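Local coordinates for protein peroxinectin A (Dictyostelium discoideum, PDB 6ERC) that uses hydrogen peroxide to oxidise phenolic donors, and also iodide and thiocyanate, as a secreted haem peroxidase of the animal type, at residues F301-G304 with H305-G309; E161-K164 with N165-L169; I392-Y395 with N396-R399. All coordinates share one frame; numbering follows the deposited sequence.

Interaction 1 of 3, residues F301-G304 with H305-G309; sequences FRFG and HSEVG. With CA (calcium ion), chain G; HEM (protoporphyrin IX containing Fe), chain F.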
loop_
_atom_site.group_PDB
_atom_site.type_symbol
_atom_site.label_atom_id
_atom_site.label_comp_id
_atom_site.label_asym_id
_atom_site.label_seq_id
_atom_site.Cartn_x
_atom_site.Cartn_y
_atom_site.Cartn_z
ATOM N N PHE A 301 -3.916 -7.096 3.025
ATOM C CA PHE A 301 -2.672 -6.360 2.841
ATOM C C PHE A 301 -2.585 -5.094 3.683
ATOM O O PHE A 301 -1.572 -4.391 3.604
ATOM C CB PHE A 301 -2.483 -6.004 1.366
ATOM C CG PHE A 301 -1.049 -5.821 0.976
ATOM C CD1 PHE A 301 -0.230 -6.918 0.787
ATOM C CD2 PHE A 301 -0.517 -4.555 0.804
ATOM C CE1 PHE A 301 1.094 -6.757 0.430
ATOM C CE2 PHE A 301 0.808 -4.390 0.447
ATOM C CZ PHE A 301 1.613 -5.492 0.260
ATOM N N ARG A 302 -3.603 -4.779 4.480
ATOM C CA ARG A 302 -3.504 -3.656 5.404
ATOM C C ARG A 302 -2.754 -4.014 6.680
ATOM O O ARG A 302 -2.676 -3.181 7.589
ATOM C CB ARG A 302 -4.898 -3.127 5.749
ATOM C CG ARG A 302 -5.638 -2.558 4.551
ATOM C CD ARG A 302 -6.493 -1.357 4.917
ATOM N NE ARG A 302 -7.206 -0.840 3.754
ATOM C CZ ARG A 302 -7.941 0.267 3.751
ATOM N NH1 ARG A 302 -8.066 0.989 4.857
ATOM N NH2 ARG A 302 -8.551 0.652 2.639
ATOM N N PHE A 303 -2.196 -5.224 6.764
ATOM C CA PHE A 303 -1.400 -5.610 7.921
ATOM C C PHE A 303 -0.241 -4.658 8.175
ATOM O O PHE A 303 0.260 -4.593 9.303
ATOM C CB PHE A 303 -0.860 -7.028 7.726
ATOM C CG PHE A 303 0.215 -7.134 6.671
ATOM C CD1 PHE A 303 1.549 -6.942 6.998
ATOM C CD2 PHE A 303 -0.107 -7.429 5.357
ATOM C CE1 PHE A 303 2.536 -7.036 6.037
ATOM C CE2 PHE A 303 0.881 -7.526 4.390
ATOM C CZ PHE A 303 2.202 -7.331 4.732
ATOM N N GLY A 304 0.203 -3.924 7.154
ATOM C CA GLY A 304 1.380 -3.088 7.310
ATOM C C GLY A 304 1.225 -2.013 8.365
ATOM O O GLY A 304 2.213 -1.558 8.942
ATOM N N HIS A 305 -0.006 -1.591 8.634
ATOM C CA HIS A 305 -0.214 -0.572 9.653
ATOM C C HIS A 305 0.180 -1.077 11.035
ATOM O O HIS A 305 0.601 -0.288 11.888
ATOM C CB HIS A 305 -1.668 -0.126 9.619
ATOM C CG HIS A 305 -2.106 0.354 8.270
ATOM N ND1 HIS A 305 -3.286 -0.047 7.683
ATOM C CD2 HIS A 305 -1.506 1.181 7.382
ATOM C CE1 HIS A 305 -3.400 0.524 6.496
ATOM N NE2 HIS A 305 -2.335 1.277 6.291
ATOM N N SER A 306 0.067 -2.386 11.264
ATOM C CA SER A 306 0.555 -2.976 12.505
ATOM C C SER A 306 2.077 -2.926 12.591
ATOM O O SER A 306 2.638 -2.788 13.685
ATOM C CB SER A 306 0.072 -4.420 12.606
ATOM O OG SER A 306 0.395 -4.981 13.864
ATOM N N GLU A 307 2.765 -3.053 11.453
ATOM C CA GLU A 307 4.217 -3.204 11.443
ATOM C C GLU A 307 4.974 -1.880 11.387
ATOM O O GLU A 307 6.199 -1.881 11.549
ATOM C CB GLU A 307 4.643 -4.092 10.262
ATOM C CG GLU A 307 4.783 -3.374 8.925
ATOM C CD GLU A 307 4.878 -4.324 7.739
ATOM O OE1 GLU A 307 5.467 -5.417 7.886
ATOM O OE2 GLU A 307 4.359 -3.972 6.659
ATOM N N VAL A 308 4.290 -0.759 11.171
ATOM C CA VAL A 308 4.949 0.542 11.160
ATOM C C VAL A 308 5.427 0.870 12.570
ATOM O O VAL A 308 4.631 0.920 13.514
ATOM C CB VAL A 308 3.998 1.625 10.633
ATOM C CG1 VAL A 308 4.589 3.018 10.821
ATOM C CG2 VAL A 308 3.674 1.377 9.174
ATOM N N GLY A 309 6.726 1.105 12.716
ATOM C CA GLY A 309 7.278 1.555 13.974
ATOM C C GLY A 309 7.015 3.024 14.204
ATOM O O GLY A 309 6.617 3.775 13.302
HETATM CA CA CA G . 1.789 -4.167 15.550
HETATM C CHA HEM F . -4.535 2.425 3.008
HETATM C CHB HEM F . -1.738 5.349 5.654
HETATM C CHC HEM F . 1.755 1.963 5.666
HETATM C CHD HEM F . -1.153 -1.044 3.224
HETATM C C1A HEM F . -4.102 3.479 3.774
HETATM C C2A HEM F . -4.893 4.620 4.162
HETATM C C3A HEM F . -4.129 5.433 4.897
HETATM C C4A HEM F . -2.819 4.828 4.991
HETATM C CMA HEM F . -4.540 6.780 5.531
HETATM C CAA HEM F . -6.370 4.819 3.786
HETATM C CBA HEM F . -7.171 4.705 5.075
HETATM C CGA HEM F . -8.594 4.321 4.763
HETATM O O1A HEM F . -8.819 3.207 4.224
HETATM O O2A HEM F . -9.510 5.127 5.065
HETATM C C1B HEM F . -0.551 4.689 5.863
HETATM C C2B HEM F . 0.587 5.237 6.559
HETATM C C3B HEM F . 1.559 4.309 6.563
HETATM C C4B HEM F . 1.059 3.139 5.868
HETATM C CMB HEM F . 0.590 6.660 7.153
HETATM C CAB HEM F . 2.977 4.369 7.175
HETATM C CBB HEM F . 3.423 5.407 7.891
HETATM C C1C HEM F . 1.278 0.845 5.016
HETATM C C2C HEM F . 1.991 -0.404 4.811
HETATM C C3C HEM F . 1.177 -1.239 4.128
HETATM C C4C HEM F . -0.062 -0.531 3.891
HETATM C CMC HEM F . 3.425 -0.620 5.341
HETATM C CAC HEM F . 1.353 -2.692 3.615
HETATM C CBC HEM F . 2.445 -3.446 3.754
HETATM C C1D HEM F . -2.299 -0.352 2.916
HETATM C C2D HEM F . -3.379 -0.830 2.084
HETATM C C3D HEM F . -4.310 0.128 2.039
HETATM C C4D HEM F . -3.849 1.249 2.820
HETATM C CMD HEM F . -3.426 -2.218 1.413
HETATM C CAD HEM F . -5.642 0.112 1.269
HETATM C CBD HEM F . -5.278 0.445 -0.175
HETATM C CGD HEM F . -6.371 1.243 -0.844
HETATM O O1D HEM F . -6.378 2.491 -0.688
HETATM O O2D HEM F . -7.234 0.649 -1.539
HETATM N NA HEM F . -2.838 3.638 4.296
HETATM N NB HEM F . -0.232 3.409 5.454
HETATM N NC HEM F . 0.032 0.730 4.439
HETATM N ND HEM F . -2.619 0.920 3.346
HETATM FE FE HEM F . -1.419 2.168 4.338
HETATM O O HOH W 1 2.426 -2.020 16.352
HETATM O O HOH W 2 3.163 -4.722 17.373
#
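His305 and Arg302 run side by side beneath the haem, the histidine as the proximal ligand of this animal-type haem peroxidase and the arginine reaching for a propionate. His305 NE2 sits 2.3 Å from the iron. The imidazole gets there because CG stands opposite the carbonyl carbon (chi1 -55°), which swings the ring off the short helix and brings NE2 to the metal. Arg302 CD lies in the plane of that ring, at its edge, 3.9 Å from His305 CE1. The guanidinium is turned almost square to the imidazole, at 86°, and the haem covers one of its faces; NH1 and, weakly, NH2 hydrogen-bond the propionate oxygen O1A, though the modelled NH1 bond is too short to be trusted in length. Asn383 OD1 and Thr297 O hold the guanidinium from outside.

The backbone turns tightly here: His305 N bonds Arg302 O and Ser306 N bonds Phe303 O. Gly304, lacking a side chain, brings its CA within 3.7 Å of haem C3C. On the side of the turn turned from the haem, Ser306 chelates calcium through its backbone O and through OG, 2.3 Å from the ion; Asn355, Asp357, Tyr359 and two waters complete the site. One residue later Glu307 folds back, its CG wedged between backbone N and carbonyl carbon (chi1 84°). The carboxylate crosses the Phe303 ring obliquely, and Glu307 OE2 lies 3.6 Å from Phe303 CE1. From Glu307 OE2 to HEM CBC, a vinyl carbon, is 3.5 Å.

Interaction 2 of 3, residues E161-K164 with N165-L169; sequences EICK and NLRSL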
loop_
_atom_site.group_PDB
_atom_site.type_symbol
_atom_site.label_atom_id
_atom_site.label_comp_id
_atom_site.label_asym_id
_atom_site.label_seq_id
_atom_site.Cartn_x
_atom_site.Cartn_y
_atom_site.Cartn_z
ATOM N N GLU A 161 -1.264 12.459 -20.260
ATOM C CA GLU A 161 -1.086 13.875 -19.962
ATOM C C GLU A 161 -0.302 14.074 -18.671
ATOM O O GLU A 161 0.605 14.911 -18.610
ATOM C CB GLU A 161 -2.447 14.564 -19.880
ATOM C CG GLU A 161 -2.373 16.084 -19.897
ATOM C CD GLU A 161 -3.742 16.734 -20.008
ATOM O OE1 GLU A 161 -4.751 16.047 -19.734
ATOM O OE2 GLU A 161 -3.808 17.929 -20.374
ATOM N N ILE A 162 -0.632 13.314 -17.628
ATOM C CA ILE A 162 0.103 13.439 -16.376
ATOM C C ILE A 162 1.544 12.983 -16.558
ATOM O O ILE A 162 2.477 13.590 -16.018
ATOM C CB ILE A 162 -0.606 12.657 -15.254
ATOM C CG1 ILE A 162 0.121 12.863 -13.922
ATOM C CG2 ILE A 162 -0.685 11.173 -15.591
ATOM C CD1 ILE A 162 -0.642 12.346 -12.721
ATOM N N CYS A 163 1.756 11.916 -17.329
ATOM C CA CYS A 163 3.111 11.422 -17.543
ATOM C C CYS A 163 3.977 12.477 -18.219
ATOM O O CYS A 163 5.062 12.813 -17.731
ATOM C CB CYS A 163 3.081 10.144 -18.379
ATOM S SG CYS A 163 4.726 9.432 -18.634
ATOM N N LYS A 164 3.509 13.022 -19.343
ATOM C CA LYS A 164 4.313 13.966 -20.110
ATOM C C LYS A 164 4.537 15.284 -19.383
ATOM O O LYS A 164 5.336 16.100 -19.855
ATOM C CB LYS A 164 3.664 14.219 -21.472
ATOM C CG LYS A 164 3.834 13.052 -22.438
ATOM C CD LYS A 164 3.223 13.330 -23.799
ATOM C CE LYS A 164 3.473 12.170 -24.755
ATOM N NZ LYS A 164 2.857 12.387 -26.096
ATOM N N ASN A 165 3.858 15.519 -18.261
ATOM C CA ASN A 165 4.166 16.673 -17.426
ATOM C C ASN A 165 5.217 16.358 -16.374
ATOM O O ASN A 165 5.936 17.264 -15.936
ATOM C CB ASN A 165 2.897 17.194 -16.745
ATOM C CG ASN A 165 2.032 18.021 -17.678
ATOM O OD1 ASN A 165 0.913 17.635 -18.010
ATOM N ND2 ASN A 165 2.547 19.167 -18.102
ATOM N N LEU A 166 5.334 15.091 -15.969
ATOM C CA LEU A 166 6.338 14.698 -14.989
ATOM C C LEU A 166 7.713 14.467 -15.604
ATOM O O LEU A 166 8.703 14.415 -14.866
ATOM C CB LEU A 166 5.901 13.425 -14.260
ATOM C CG LEU A 166 4.925 13.596 -13.096
ATOM C CD1 LEU A 166 4.434 12.237 -12.616
ATOM C CD2 LEU A 166 5.569 14.362 -11.946
ATOM N N ARG A 167 7.799 14.322 -16.921
ATOM C CA ARG A 167 9.057 14.018 -17.583
ATOM C C ARG A 167 9.569 15.240 -18.334
ATOM O O ARG A 167 8.791 16.085 -18.786
ATOM C CB ARG A 167 8.908 12.830 -18.540
ATOM C CG ARG A 167 7.777 12.966 -19.537
ATOM C CD ARG A 167 7.561 11.682 -20.320
ATOM N NE ARG A 167 8.183 11.741 -21.638
ATOM C CZ ARG A 167 7.891 10.921 -22.643
ATOM N NH1 ARG A 167 6.981 9.966 -22.493
ATOM N NH2 ARG A 167 8.507 11.060 -23.805
ATOM N N SER A 168 10.896 15.321 -18.456
ATOM C CA SER A 168 11.529 16.491 -19.054
ATOM C C SER A 168 11.312 16.570 -20.557
ATOM O O SER A 168 11.464 17.652 -21.131
ATOM C CB SER A 168 13.030 16.488 -18.759
ATOM O OG SER A 168 13.663 15.364 -19.345
ATOM N N LEU A 169 10.960 15.460 -21.205
ATOM C CA LEU A 169 10.817 15.397 -22.655
ATOM C C LEU A 169 12.143 15.626 -23.370
ATOM O O LEU A 169 12.163 16.063 -24.526
ATOM C CB LEU A 169 9.770 16.403 -23.151
ATOM C CG LEU A 169 8.395 16.326 -22.481
ATOM C CD1 LEU A 169 7.514 17.464 -22.954
ATOM C CD2 LEU A 169 7.724 14.993 -22.756
#
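Ile162 O takes two backbone hydrogen bonds, from Asn165 N at 3.3 Å and from Leu166 N at 3.2 Å, and both donors come from the same face of its carbonyl plane. The first stands well above that plane, while the second is tilted from it by just 20°. Leu166 N is itself shared, since it also bonds Cys163 O. These paired three- and four-residue bonds mark the last turn of helix 160-166, in a peroxidase fold with far more helix than strand, where the winding tightens before Arg167 leaves helical backbone angles. Arg167 N still makes a weak bond back to Cys163 O.

The side chain of Arg167 then doubles back along the helix it has just left. Its CG takes the cramped place between backbone N and carbonyl carbon (chi1 53°), which sets it 3.3 Å from Cys163 O, and CD follows to 4.0 Å from Cys163 SG. A further bend in the chain lays the guanidinium with Lys164 CG over one face. The two positive ends stay apart, Lys164 NZ being 6.0 Å from Arg167 NH1. Acidic partners come from helix 247-275, where Glu248 and Asp247 form salt bridges with Arg167 NH2 and Phe251 adds a cation-pi contact. Leu169 also turns back on the helix end, its CD2 3.9 Å from Lys164 O.

Interaction 3 of 3, residues I392-Y395 with N396-R399; sequences IPPY and NSLR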
loop_
_atom_site.group_PDB
_atom_site.type_symbol
_atom_site.label_atom_id
_atom_site.label_comp_id
_atom_site.label_asym_id
_atom_site.label_seq_id
_atom_site.Cartn_x
_atom_site.Cartn_y
_atom_site.Cartn_z
ATOM N N ILE A 392 -17.067 -6.529 4.128
ATOM C CA ILE A 392 -16.216 -7.713 4.295
ATOM C C ILE A 392 -16.906 -8.686 5.246
ATOM O O ILE A 392 -17.333 -8.277 6.345
ATOM C CB ILE A 392 -14.825 -7.312 4.825
ATOM C CG1 ILE A 392 -14.098 -6.414 3.814
ATOM C CG2 ILE A 392 -13.981 -8.550 5.155
ATOM C CD1 ILE A 392 -13.739 -7.093 2.495
ATOM N N PRO A 393 -17.055 -9.959 4.892
ATOM C CA PRO A 393 -17.741 -10.901 5.784
ATOM C C PRO A 393 -17.033 -11.018 7.120
ATOM O O PRO A 393 -15.876 -10.593 7.261
ATOM C CB PRO A 393 -17.682 -12.227 5.010
ATOM C CG PRO A 393 -17.546 -11.832 3.602
ATOM C CD PRO A 393 -16.714 -10.585 3.604
ATOM N N PRO A 394 -17.696 -11.584 8.128
ATOM C CA PRO A 394 -17.022 -11.838 9.406
ATOM C C PRO A 394 -15.877 -12.831 9.266
ATOM O O PRO A 394 -15.778 -13.585 8.296
ATOM C CB PRO A 394 -18.141 -12.401 10.289
ATOM C CG PRO A 394 -19.392 -11.880 9.688
ATOM C CD PRO A 394 -19.147 -11.818 8.217
ATOM N N TYR A 395 -15.012 -12.830 10.283
ATOM C CA TYR A 395 -13.809 -13.657 10.279
ATOM C C TYR A 395 -14.119 -15.100 9.889
ATOM O O TYR A 395 -13.542 -15.638 8.938
ATOM C CB TYR A 395 -13.150 -13.584 11.660
ATOM C CG TYR A 395 -11.945 -14.480 11.847
ATOM C CD1 TYR A 395 -10.788 -14.295 11.099
ATOM C CD2 TYR A 395 -11.957 -15.494 12.797
ATOM C CE1 TYR A 395 -9.685 -15.108 11.280
ATOM C CE2 TYR A 395 -10.860 -16.310 12.985
ATOM C CZ TYR A 395 -9.726 -16.114 12.228
ATOM O OH TYR A 395 -8.634 -16.931 12.417
ATOM N N ASN A 396 -15.033 -15.747 10.616
ATOM C CA ASN A 396 -15.320 -17.152 10.341
ATOM C C ASN A 396 -16.030 -17.339 9.006
ATOM O O ASN A 396 -15.855 -18.376 8.356
ATOM C CB ASN A 396 -16.154 -17.760 11.472
ATOM C CG ASN A 396 -15.347 -18.702 12.357
ATOM O OD1 ASN A 396 -14.278 -19.176 11.972
ATOM N ND2 ASN A 396 -15.868 -18.987 13.546
ATOM N N SER A 397 -16.833 -16.362 8.577
ATOM C CA SER A 397 -17.471 -16.466 7.268
ATOM C C SER A 397 -16.439 -16.389 6.149
ATOM O O SER A 397 -16.522 -17.136 5.167
ATOM C CB SER A 397 -18.517 -15.364 7.102
ATOM O OG SER A 397 -19.157 -15.465 5.840
ATOM N N LEU A 398 -15.460 -15.494 6.279
ATOM C CA LEU A 398 -14.416 -15.383 5.266
ATOM C C LEU A 398 -13.640 -16.688 5.140
ATOM O O LEU A 398 -13.409 -17.181 4.029
ATOM C CB LEU A 398 -13.476 -14.226 5.612
ATOM C CG LEU A 398 -12.295 -13.998 4.667
ATOM C CD1 LEU A 398 -12.780 -13.706 3.257
ATOM C CD2 LEU A 398 -11.425 -12.865 5.178
ATOM N N ARG A 399 -13.227 -17.264 6.271
ATOM C CA ARG A 399 -12.477 -18.516 6.240
ATOM C C ARG A 399 -13.246 -19.598 5.491
ATOM O O ARG A 399 -12.689 -20.287 4.627
ATOM C CB ARG A 399 -12.155 -18.968 7.666
ATOM C CG ARG A 399 -11.080 -18.138 8.350
ATOM C CD ARG A 399 -10.793 -18.626 9.763
ATOM N NE ARG A 399 -10.287 -19.998 9.792
ATOM C CZ ARG A 399 -9.015 -20.340 9.606
ATOM N NH1 ARG A 399 -8.093 -19.414 9.370
ATOM N NH2 ARG A 399 -8.661 -21.616 9.654
#
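Arg399 lays its CD over one face of the Tyr395 ring, one helical turn away, in a CH-pi contact on the opening turn of helix 395-401, which Pro394 begins from the N-cap position. CD stands 4.0 Å from the ring centroid, 25° off the normal, and sits off centre, near the hydroxyl-bearing rim, where its nearest ring atom is Tyr395 CZ at 3.7 Å. The two side chains lie side by side and point the same way: Tyr395 CG is trans to its backbone N (chi1 175°), and the arginine runs straight through CG to CD before bending about CG-CD. With the further twist about CD-NE, the guanidinium plane ends 38° from that of the ring.

In the backbone of the same turn, Leu398 N bonds Pro394 O at 2.8 Å, and Arg399 N bonds Tyr395 O at 3.1 Å. The two prolines pack against Ser397: Pro394 CD meets Ser397 CB at 3.8 Å, and Pro393 CB comes within 3.7 Å of Ser397 OG.

Polar partners farther out fix the flat groups. Glu442 OE2 hydrogen-bonds Tyr395 OH, while Arg399 gives NE to Arg405 O and NH2 to Gln452 OE1, so the arginine is tied to loop and helix beyond the turn. Asn396, on the same turn, is held at both ends of its amide, OD1 accepting from Val407 N and ND2 donating to Asp431 OD1.

In the fold
Each of the three contacts is local, joining neighbours on one continuous run, so none closes a long loop; they follow in series, without nesting or crossing. From the N terminus, interaction 2 comes first, ending helix 160-166 and tying it to helix 247-275. Interaction 1 follows, between helix 294-300 and strand 311-315, and places haem and calcium about one short turn. Interaction 3 comes last, where the loop after helix 379-390 enters helix 395-401. Interactions 1 and 3 have centres about 20 Å apart and do not touch; helix 294-300 links them, leading into residue 301 and packing against Ile392. Interactions 2 and 3 lie on opposite sides of the chain's centre.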